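Local coordinates for protein NAD nucleotidase (Haemophilus influenzae, PDB 3ZTV) that degrades NAD to adenosine and nicotinamide riboside as a periplasmic zinc-binding nucleotidase that also has NAD(P) pyrophosphatase activity and hydrolyses AMP best, at residues R31-N35 against K319-L324; F46-K52 against D334-D340; N233-L239 against S326-I330; M366-N372 against G384-F390. All blocks are in the same frame, centred on the assembly; numbering follows the deposited sequence.

Contact 1: R31-N35 against K319-L324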
# COMPACT_ATOMS: atom_id res chain seq x y z
N ARG A 31 38.99 6.62 12.59
CA ARG A 31 40.06 7.51 12.20
C ARG A 31 39.54 8.90 11.85
O ARG A 31 38.53 9.03 11.15
CB ARG A 31 40.85 6.92 11.03
CG ARG A 31 41.48 5.58 11.34
CD ARG A 31 42.40 5.14 10.23
NE ARG A 31 42.79 3.74 10.37
CZ ARG A 31 43.67 3.14 9.59
NH1 ARG A 31 44.26 3.81 8.61
NH2 ARG A 31 43.97 1.86 9.78
N ILE A 32 40.22 9.92 12.35
CA ILE A 32 39.86 11.31 12.08
C ILE A 32 41.08 12.06 11.59
O ILE A 32 42.22 11.61 11.74
CB ILE A 32 39.34 12.01 13.35
CG1 ILE A 32 40.38 11.98 14.47
CG2 ILE A 32 38.01 11.38 13.81
CD1 ILE A 32 39.96 12.71 15.73
N ASN A 33 40.85 13.22 10.98
CA ASN A 33 41.93 14.13 10.65
C ASN A 33 42.01 15.23 11.70
O ASN A 33 41.17 16.14 11.72
CB ASN A 33 41.76 14.71 9.25
CG ASN A 33 43.07 15.23 8.68
OD1 ASN A 33 43.46 16.37 8.94
ND2 ASN A 33 43.77 14.38 7.93
N LEU A 34 43.02 15.14 12.55
CA LEU A 34 43.16 16.03 13.69
C LEU A 34 44.47 16.80 13.57
O LEU A 34 45.54 16.20 13.44
CB LEU A 34 43.15 15.22 14.99
CG LEU A 34 43.23 15.95 16.33
CD1 LEU A 34 42.09 16.95 16.46
CD2 LEU A 34 43.20 14.96 17.48
N ASN A 35 44.38 18.12 13.59
CA ASN A 35 45.55 18.96 13.37
C ASN A 35 46.33 18.52 12.13
O ASN A 35 47.56 18.55 12.12
CB ASN A 35 46.46 18.98 14.60
CG ASN A 35 45.80 19.60 15.82
OD1 ASN A 35 46.22 19.38 16.96
ND2 ASN A 35 44.75 20.39 15.59
N LYS A 319 48.39 19.69 21.93
CA LYS A 319 47.71 20.42 20.86
C LYS A 319 46.51 19.64 20.33
O LYS A 319 45.46 20.22 20.01
CB LYS A 319 48.67 20.74 19.72
CG LYS A 319 49.73 21.77 20.06
CD LYS A 319 50.79 21.85 18.98
CE LYS A 319 51.96 22.73 19.42
NZ LYS A 319 53.12 22.59 18.50
N ALA A 320 46.67 18.33 20.21
CA ALA A 320 45.59 17.45 19.78
C ALA A 320 44.41 17.53 20.74
O ALA A 320 43.26 17.70 20.33
CB ALA A 320 46.10 16.02 19.68
N LEU A 321 44.70 17.41 22.03
CA LEU A 321 43.68 17.48 23.06
C LEU A 321 43.00 18.85 23.08
O LEU A 321 41.78 18.94 23.19
CB LEU A 321 44.27 17.16 24.44
CG LEU A 321 44.67 15.71 24.69
CD1 LEU A 321 45.47 15.58 25.99
CD2 LEU A 321 43.45 14.80 24.72
N ASP A 322 43.79 19.91 22.98
CA ASP A 322 43.24 21.26 22.98
C ASP A 322 42.26 21.46 21.83
O ASP A 322 41.19 22.07 22.00
CB ASP A 322 44.35 22.30 22.91
CG ASP A 322 45.10 22.44 24.22
OD1 ASP A 322 44.61 21.95 25.26
OD2 ASP A 322 46.19 23.06 24.22
N THR A 323 42.61 20.96 20.65
CA THR A 323 41.70 21.08 19.51
C THR A 323 40.36 20.38 19.79
O THR A 323 39.29 20.97 19.60
CB THR A 323 42.34 20.53 18.22
OG1 THR A 323 43.44 21.37 17.85
CG2 THR A 323 41.33 20.52 17.08
N LEU A 324 40.42 19.14 20.26
CA LEU A 324 39.20 18.40 20.56
C LEU A 324 38.36 19.09 21.64
O LEU A 324 37.13 19.14 21.54
CB LEU A 324 39.55 16.97 20.96
CG LEU A 324 40.15 16.09 19.86
CD1 LEU A 324 40.60 14.75 20.40
CD2 LEU A 324 39.16 15.89 18.71
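The flat amide of Asn35 lies against the helical segment 319-324, alongside the carbonyl of Lys319 and the hydroxyl of Thr323. Asn35 CG is 3.6 Å from Thr323 OG1. The two ends of this amide may be interchanged, so the direction of any bond to the helix stays open. Thr323 is held independently: its OG1 donates to Lys319 O at 3.2 Å. Thr323 N binds the same oxygen from the opposite face of the carbonyl plane.

Next to this polar patch, Leu34 forms the apolar part of the contact. Its CG is anti to the backbone N (chi1 -178°), and this carries the isobutyl end to the helix. The two methyls part there. Leu34 CD2 meets Ala320 CB at 3.8 Å, while Leu34 CD1 meets Thr323 CG2 at 3.7 Å. Leu324 crosses Leu34 at about a right angle, with Leu324 CD2 3.8 Å from Leu34 CD1. Ile32 adds a looser touch, with Ile32 CD1 4.4 Å from Leu324 CD2.

Strand 28-34 pairs antiparallel with strand 37-43, and Asn35 lies in the connecting turn. The axes of the short segments 31-34 and 319-324 are inclined at 97°. This is a beta-hairpin whose end packs crosswise on helix 314-325.

Contact 2: F46-K52 against D334-D340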
# COMPACT_ATOMS: atom_id res chain seq x y z
N PHE A 46 28.36 2.43 25.41
CA PHE A 46 27.13 2.80 26.10
C PHE A 46 27.35 3.56 27.40
O PHE A 46 26.44 4.25 27.86
CB PHE A 46 26.19 1.61 26.30
CG PHE A 46 24.79 1.86 25.81
CD1 PHE A 46 23.87 2.52 26.61
CD2 PHE A 46 24.41 1.47 24.53
CE1 PHE A 46 22.59 2.76 26.16
CE2 PHE A 46 23.12 1.73 24.08
CZ PHE A 46 22.21 2.37 24.90
N SER A 47 28.52 3.45 28.02
CA SER A 47 28.78 4.26 29.21
C SER A 47 28.77 5.74 28.84
O SER A 47 28.16 6.56 29.54
CB SER A 47 30.10 3.87 29.86
OG SER A 47 30.31 4.66 31.02
N ALA A 48 29.45 6.09 27.75
CA ALA A 48 29.43 7.47 27.25
C ALA A 48 28.02 7.89 26.83
O ALA A 48 27.61 9.02 27.11
CB ALA A 48 30.41 7.63 26.09
N VAL A 49 27.28 7.01 26.16
CA VAL A 49 25.91 7.34 25.75
C VAL A 49 25.06 7.73 26.96
O VAL A 49 24.44 8.81 26.99
CB VAL A 49 25.22 6.18 24.99
CG1 VAL A 49 23.72 6.41 24.90
CG2 VAL A 49 25.81 6.02 23.60
N ASN A 50 25.04 6.87 27.97
CA ASN A 50 24.20 7.13 29.12
C ASN A 50 24.65 8.35 29.92
O ASN A 50 23.81 9.13 30.39
CB ASN A 50 24.06 5.88 29.99
CG ASN A 50 23.12 4.84 29.38
OD1 ASN A 50 22.36 5.14 28.46
ND2 ASN A 50 23.18 3.62 29.89
N ALA A 51 25.95 8.52 30.07
CA ALA A 51 26.48 9.69 30.76
C ALA A 51 26.06 10.98 30.04
O ALA A 51 25.62 11.94 30.67
CB ALA A 51 28.00 9.62 30.87
N LYS A 52 26.21 11.00 28.72
CA LYS A 52 25.85 12.19 27.96
C LYS A 52 24.34 12.47 27.98
O LYS A 52 23.92 13.62 28.16
CB LYS A 52 26.39 12.11 26.52
CG LYS A 52 26.12 13.37 25.70
CD LYS A 52 27.30 14.32 25.66
CE LYS A 52 27.55 14.99 27.00
NZ LYS A 52 28.50 16.15 26.87
N ASP A 334 32.98 10.98 28.50
CA ASP A 334 31.77 10.80 29.28
C ASP A 334 31.72 9.37 29.80
O ASP A 334 31.97 8.43 29.06
CB ASP A 334 30.52 11.04 28.44
CG ASP A 334 30.47 12.42 27.83
OD1 ASP A 334 30.30 13.41 28.57
OD2 ASP A 334 30.58 12.50 26.59
N HIS A 335 31.39 9.20 31.07
CA HIS A 335 31.17 7.86 31.60
C HIS A 335 30.18 7.86 32.76
O HIS A 335 30.13 8.80 33.55
CB HIS A 335 32.49 7.14 31.94
CG HIS A 335 33.26 7.79 33.05
ND1 HIS A 335 33.40 7.21 34.29
CD2 HIS A 335 33.96 8.95 33.09
CE1 HIS A 335 34.14 8.00 35.05
NE2 HIS A 335 34.50 9.06 34.35
N ASP A 336 29.36 6.82 32.81
CA ASP A 336 28.28 6.73 33.78
C ASP A 336 28.59 5.60 34.74
O ASP A 336 28.84 4.48 34.32
CB ASP A 336 26.96 6.44 33.06
CG ASP A 336 25.80 6.26 34.01
OD1 ASP A 336 25.51 7.19 34.79
OD2 ASP A 336 25.17 5.18 33.99
N ALA A 337 28.56 5.89 36.04
CA ALA A 337 28.95 4.90 37.05
C ALA A 337 28.11 3.63 36.99
O ALA A 337 28.64 2.52 37.00
CB ALA A 337 28.89 5.53 38.45
N LYS A 338 26.79 3.78 36.93
CA LYS A 338 25.92 2.60 36.85
C LYS A 338 26.22 1.76 35.60
O LYS A 338 26.33 0.54 35.68
CB LYS A 338 24.45 3.02 36.89
CG LYS A 338 23.47 1.87 36.74
CD LYS A 338 22.08 2.24 37.27
CE LYS A 338 21.43 3.34 36.45
NZ LYS A 338 20.05 3.64 36.92
N THR A 339 26.36 2.43 34.46
CA THR A 339 26.59 1.72 33.21
C THR A 339 27.98 1.08 33.20
O THR A 339 28.14 -0.02 32.67
CB THR A 339 26.39 2.65 31.99
OG1 THR A 339 25.10 3.25 32.09
CG2 THR A 339 26.47 1.86 30.70
N ASP A 340 28.97 1.74 33.79
CA ASP A 340 30.30 1.15 33.95
C ASP A 340 30.25 -0.17 34.71
O ASP A 340 30.93 -1.13 34.36
CB ASP A 340 31.22 2.11 34.71
CG ASP A 340 31.73 3.25 33.85
OD1 ASP A 340 31.75 3.13 32.61
OD2 ASP A 340 32.16 4.27 34.44
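Asp336 N-caps helix 337-353, and the capped start of that helix docks on Ser47, Asn50 and Ala51 of helix 46-59. The cap is a bond from Thr339 N to Asp336 OD2, which also accepts from Thr339 OG1 through its anti lone pair. Thr339 OG1 in turn accepts from Asn50 ND2 at 2.9 Å. That bond is almost straight (173°) and lies in the amide plane of Asn50. Asn50 ND2 also binds Val89 O, so the amide ties the cap to helix 84-93.

Ser47 makes a second polar link. A chi1 of -180° sets its OG opposite the backbone N, where it sits between two partners. Ser47 OG accepts from Asp336 N at 3.0 Å and donates to Asp340 OD1 at 2.6 Å, from above the carboxylate plane.

Close van der Waals packing fills the middle. Ala51 CB presses on the backbone of His335, 3.4 Å from His335 C. Thr339 CG2 lies 3.6 Å from Ser47 CA. At the far end Lys52 bends over Asp334, but Lys52 NZ to Asp334 OD1 is a long salt bridge of 3.7 Å. Both groups also bind Ser331, and Asp334 is paired with Lys55. Phe46 leads toward the metal centre, its side chain about 13 Å from a bound zinc ion.

His335 steadies the other oxygen of Asp340: His335 ND1 donates in the ring plane to the syn lone pair of Asp340 OD2, at 3.2 Å.

Contact 3: N233-L239 against S326-I330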
# COMPACT_ATOMS: atom_id res chain seq x y z
N ASN A 233 27.99 18.62 10.74
CA ASN A 233 28.15 20.06 10.60
C ASN A 233 29.59 20.36 10.23
O ASN A 233 30.40 19.44 10.05
CB ASN A 233 27.77 20.77 11.90
CG ASN A 233 28.57 20.26 13.10
OD1 ASN A 233 29.71 19.80 12.96
ND2 ASN A 233 27.98 20.37 14.28
N ASP A 234 29.92 21.64 10.11
CA ASP A 234 31.26 22.02 9.69
C ASP A 234 32.36 21.52 10.61
O ASP A 234 33.43 21.13 10.14
CB ASP A 234 31.36 23.54 9.49
CG ASP A 234 30.59 24.02 8.28
OD1 ASP A 234 30.31 23.19 7.38
OD2 ASP A 234 30.25 25.22 8.23
N GLU A 235 32.12 21.53 11.92
CA GLU A 235 33.09 20.98 12.87
C GLU A 235 33.42 19.52 12.54
O GLU A 235 34.59 19.14 12.46
CB GLU A 235 32.57 21.07 14.31
CG GLU A 235 32.81 22.40 15.01
CD GLU A 235 32.54 22.32 16.52
OE1 GLU A 235 32.00 21.29 16.98
OE2 GLU A 235 32.88 23.28 17.25
N LEU A 236 32.40 18.70 12.35
CA LEU A 236 32.65 17.28 12.09
C LEU A 236 33.25 17.06 10.70
O LEU A 236 34.08 16.16 10.51
CB LEU A 236 31.37 16.47 12.28
CG LEU A 236 30.76 16.57 13.69
CD1 LEU A 236 29.59 15.60 13.81
CD2 LEU A 236 31.79 16.31 14.79
N ARG A 237 32.88 17.90 9.73
CA ARG A 237 33.51 17.84 8.42
C ARG A 237 35.01 18.15 8.51
O ARG A 237 35.81 17.55 7.79
CB ARG A 237 32.84 18.81 7.44
CG ARG A 237 31.43 18.43 7.09
CD ARG A 237 30.78 19.44 6.14
NE ARG A 237 29.38 19.07 5.97
CZ ARG A 237 28.36 19.72 6.51
NH1 ARG A 237 28.54 20.85 7.19
NH2 ARG A 237 27.13 19.26 6.31
N SER A 238 35.39 19.05 9.41
CA SER A 238 36.79 19.45 9.54
C SER A 238 37.67 18.30 10.04
O SER A 238 38.88 18.28 9.82
CB SER A 238 36.94 20.67 10.45
OG SER A 238 36.86 20.32 11.83
N LEU A 239 37.05 17.33 10.71
CA LEU A 239 37.74 16.15 11.21
C LEU A 239 37.70 15.01 10.21
O LEU A 239 38.19 13.91 10.47
CB LEU A 239 37.12 15.70 12.53
CG LEU A 239 37.24 16.62 13.73
CD1 LEU A 239 36.46 16.06 14.91
CD2 LEU A 239 38.71 16.82 14.10
N SER A 326 38.10 22.15 22.27
CA SER A 326 37.54 23.42 21.82
C SER A 326 36.29 23.24 20.95
O SER A 326 35.64 24.22 20.59
CB SER A 326 38.59 24.23 21.06
OG SER A 326 38.84 23.66 19.79
N MET A 327 35.97 21.99 20.62
CA MET A 327 34.87 21.73 19.69
C MET A 327 33.55 21.41 20.38
O MET A 327 33.48 20.54 21.24
CB MET A 327 35.25 20.60 18.74
CG MET A 327 36.50 20.92 17.97
SD MET A 327 37.06 19.56 16.93
CE MET A 327 35.68 19.43 15.83
N LYS A 328 32.51 22.12 19.97
CA LYS A 328 31.17 21.98 20.54
C LYS A 328 30.57 20.60 20.29
O LYS A 328 29.79 20.09 21.10
CB LYS A 328 30.26 23.08 19.97
CG LYS A 328 28.85 23.08 20.52
CD LYS A 328 28.17 24.42 20.23
CE LYS A 328 26.90 24.54 21.04
NZ LYS A 328 27.11 24.07 22.44
N SER A 329 30.92 19.99 19.16
CA SER A 329 30.29 18.74 18.72
C SER A 329 31.06 17.49 19.11
O SER A 329 30.69 16.39 18.71
CB SER A 329 30.09 18.76 17.20
OG SER A 329 29.43 19.96 16.78
N ILE A 330 32.17 17.66 19.84
CA ILE A 330 32.94 16.54 20.39
C ILE A 330 32.73 16.53 21.89
O ILE A 330 32.87 17.57 22.55
CB ILE A 330 34.45 16.68 20.08
CG1 ILE A 330 34.70 16.71 18.57
CG2 ILE A 330 35.25 15.56 20.78
CD1 ILE A 330 34.27 15.45 17.83
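Glu235 reaches from the short helix 234-238 and grips the turn 327-330 with both carboxylate oxygens. Glu235 OE2 accepts from Lys328 N at 3.0 Å, and Glu235 OE1 from Ser329 N at 2.8 Å. Each of these bonds uses a syn lone pair. The chain of Glu235 is extended beyond CG (chi2 -168°), which brings the carboxylate across to the two amides.

OE1 has a further donor. Ser329 OG donates a hydrogen bond to Glu235 OE1 at 2.9 Å, approaching from above the carboxylate plane. Ser329 OG also accepts from Asn233 ND2 at 2.9 Å, with the bond lying close to the amide plane. The other end of that amide is used as well: Asn233 OD1 accepts from Leu236 N as the N-cap of the helix. One asparagine thus caps the helix and holds the serine that supports Glu235.

Apolar ends pack next to this network. Leu239 CD1 meets Met327 CE at 3.6 Å and Ile330 CD1 at 3.7 Å, tip to tip in both cases. Leu236 CD2 touches Ser329 CB at 3.8 Å.

The contact joins an N-capped helix to a type I beta turn, which connects helix 314-325 with the edge strand 330-332 of the seven-stranded sheet.

Contact 4: M366-N372 against G384-F390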
# COMPACT_ATOMS: atom_id res chain seq x y z
N MET A 366 39.84 -28.61 6.18
CA MET A 366 39.44 -27.87 5.00
C MET A 366 40.53 -26.85 4.66
O MET A 366 40.71 -25.87 5.39
CB MET A 366 38.09 -27.18 5.24
CG MET A 366 36.92 -28.16 5.26
SD MET A 366 35.36 -27.44 5.82
CE MET A 366 35.65 -27.26 7.58
N PRO A 367 41.29 -27.10 3.59
CA PRO A 367 42.46 -26.26 3.29
C PRO A 367 42.07 -24.80 3.07
O PRO A 367 41.05 -24.51 2.45
CB PRO A 367 43.01 -26.87 2.00
CG PRO A 367 42.51 -28.27 1.98
CD PRO A 367 41.16 -28.23 2.65
N GLY A 368 42.90 -23.91 3.60
CA GLY A 368 42.72 -22.48 3.43
C GLY A 368 44.06 -21.77 3.50
O GLY A 368 45.11 -22.41 3.33
N GLY A 369 44.04 -20.47 3.76
CA GLY A 369 45.26 -19.71 3.86
C GLY A 369 45.92 -19.49 2.51
O GLY A 369 45.39 -19.90 1.47
N SER A 370 47.08 -18.85 2.52
CA SER A 370 47.74 -18.44 1.29
C SER A 370 48.12 -19.61 0.37
O SER A 370 47.99 -19.50 -0.86
CB SER A 370 48.99 -17.62 1.61
OG SER A 370 49.61 -17.15 0.43
N ALA A 371 48.57 -20.71 0.95
CA ALA A 371 49.04 -21.84 0.16
C ALA A 371 47.95 -22.44 -0.72
O ALA A 371 48.22 -22.99 -1.79
CB ALA A 371 49.65 -22.91 1.06
N ASN A 372 46.70 -22.35 -0.26
CA ASN A 372 45.60 -23.03 -0.92
C ASN A 372 44.65 -22.11 -1.70
O ASN A 372 43.57 -22.53 -2.08
CB ASN A 372 44.81 -23.87 0.08
CG ASN A 372 45.64 -24.98 0.69
OD1 ASN A 372 45.94 -25.98 0.04
ND2 ASN A 372 46.01 -24.81 1.96
N GLY A 384 41.78 -26.60 -3.87
CA GLY A 384 42.11 -25.25 -3.46
C GLY A 384 41.54 -24.94 -2.09
O GLY A 384 41.57 -25.77 -1.18
N SER A 385 40.98 -23.74 -1.95
CA SER A 385 40.56 -23.25 -0.65
C SER A 385 39.15 -23.69 -0.26
O SER A 385 38.20 -22.91 -0.36
CB SER A 385 40.67 -21.72 -0.60
OG SER A 385 40.59 -21.26 0.73
N ILE A 386 39.02 -24.93 0.20
CA ILE A 386 37.73 -25.43 0.66
C ILE A 386 37.22 -24.59 1.83
O ILE A 386 36.01 -24.39 1.99
CB ILE A 386 37.81 -26.93 1.08
CG1 ILE A 386 38.23 -27.79 -0.13
CG2 ILE A 386 36.47 -27.40 1.61
CD1 ILE A 386 38.42 -29.27 0.20
N ALA A 387 38.14 -24.08 2.65
CA ALA A 387 37.76 -23.21 3.76
C ALA A 387 37.02 -21.96 3.27
O ALA A 387 36.11 -21.49 3.94
CB ALA A 387 38.99 -22.84 4.60
N THR A 388 37.39 -21.45 2.10
CA THR A 388 36.69 -20.31 1.52
C THR A 388 35.26 -20.68 1.11
O THR A 388 34.33 -19.90 1.32
CB THR A 388 37.46 -19.69 0.34
OG1 THR A 388 38.76 -19.28 0.79
CG2 THR A 388 36.72 -18.48 -0.20
N ARG A 389 35.09 -21.86 0.52
CA ARG A 389 33.74 -22.36 0.23
C ARG A 389 32.91 -22.43 1.52
O ARG A 389 31.75 -22.03 1.54
CB ARG A 389 33.79 -23.72 -0.48
CG ARG A 389 32.44 -24.29 -0.88
CD ARG A 389 31.91 -25.27 0.15
NE ARG A 389 30.55 -25.74 -0.16
CZ ARG A 389 30.26 -26.93 -0.66
NH1 ARG A 389 31.22 -27.80 -0.95
NH2 ARG A 389 29.00 -27.26 -0.89
N PHE A 390 33.52 -22.92 2.60
CA PHE A 390 32.86 -22.94 3.90
C PHE A 390 32.38 -21.54 4.31
O PHE A 390 31.23 -21.36 4.71
CB PHE A 390 33.83 -23.50 4.94
CG PHE A 390 33.20 -23.81 6.26
CD1 PHE A 390 31.82 -23.87 6.40
CD2 PHE A 390 33.99 -24.06 7.37
CE1 PHE A 390 31.25 -24.15 7.61
CE2 PHE A 390 33.41 -24.34 8.60
CZ PHE A 390 32.04 -24.39 8.71
O HOH W 1 42.57 -19.52 1.03
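Pro367 O accepts from Ala387 N at 2.9 Å in an almost straight bond (170°), joining the loop 366-372 to the first turn of helix 386-396. The same carbonyl oxygen has a CA-H...O contact with Ser385 CA. Ser385 is the centre of an inverse gamma turn and the N-cap residue of the helix; its backbone N donates to Tyr468 OH.

The hydroxyl of Ser385 links several groups. With chi1 at -166°, Ser385 OG swings away from its own amide and donates to a water oxygen at 2.7 Å. That water donates to Gly369 O. Thr388 OG1 donates to Ser385 OG. The loop is braced internally by Asn372 ND2, which binds Gly368 O at 2.9 Å.

Met366 covers the side of the helix. Met366 CG meets Ile386 CG2 at 3.8 Å, the two chains crossing at about a right angle. The bend at its end brings Met366 CE to 3.6 Å from Phe390 CD2. The sulfur lies oblique to the ring in a Met-aromatic contact. Phe390 also meets Phe549, Phe552 and Phe559. Pro367 and Ile386 lie side by side, with Pro367 CD 3.8 Å from Ile386 CD1.

Arg373, a probable substrate-binding residue, directly follows segment 366-372. The contact is a helix N-terminus packed against a loop near the substrate pocket of the 5'-nucleotidase C-terminal domain.

Overall arrangement
Contacts 1 and 3 form one continuous patch, with centres 10 Å apart. Asn33 N and Leu239 O, 2.8 Å apart, probably form a hydrogen bond between them, and Leu34 CD1 lies 4.1 Å from Leu239 CD2. The chain runs from helix 314-325 of contact 1 through the turn of contact 3 to the capped helix of contact 2. Contact 2 lies about 23 Å from contact 1 between centres, and its Phe46 side chain is about 9 Å from that of the zinc ligand His22. Contact 4 is remote, 43 to 45 Å from the others between centres. It lies toward the nucleoside site: the side chain of Ser385 is about 11 Å from the bound adenosine.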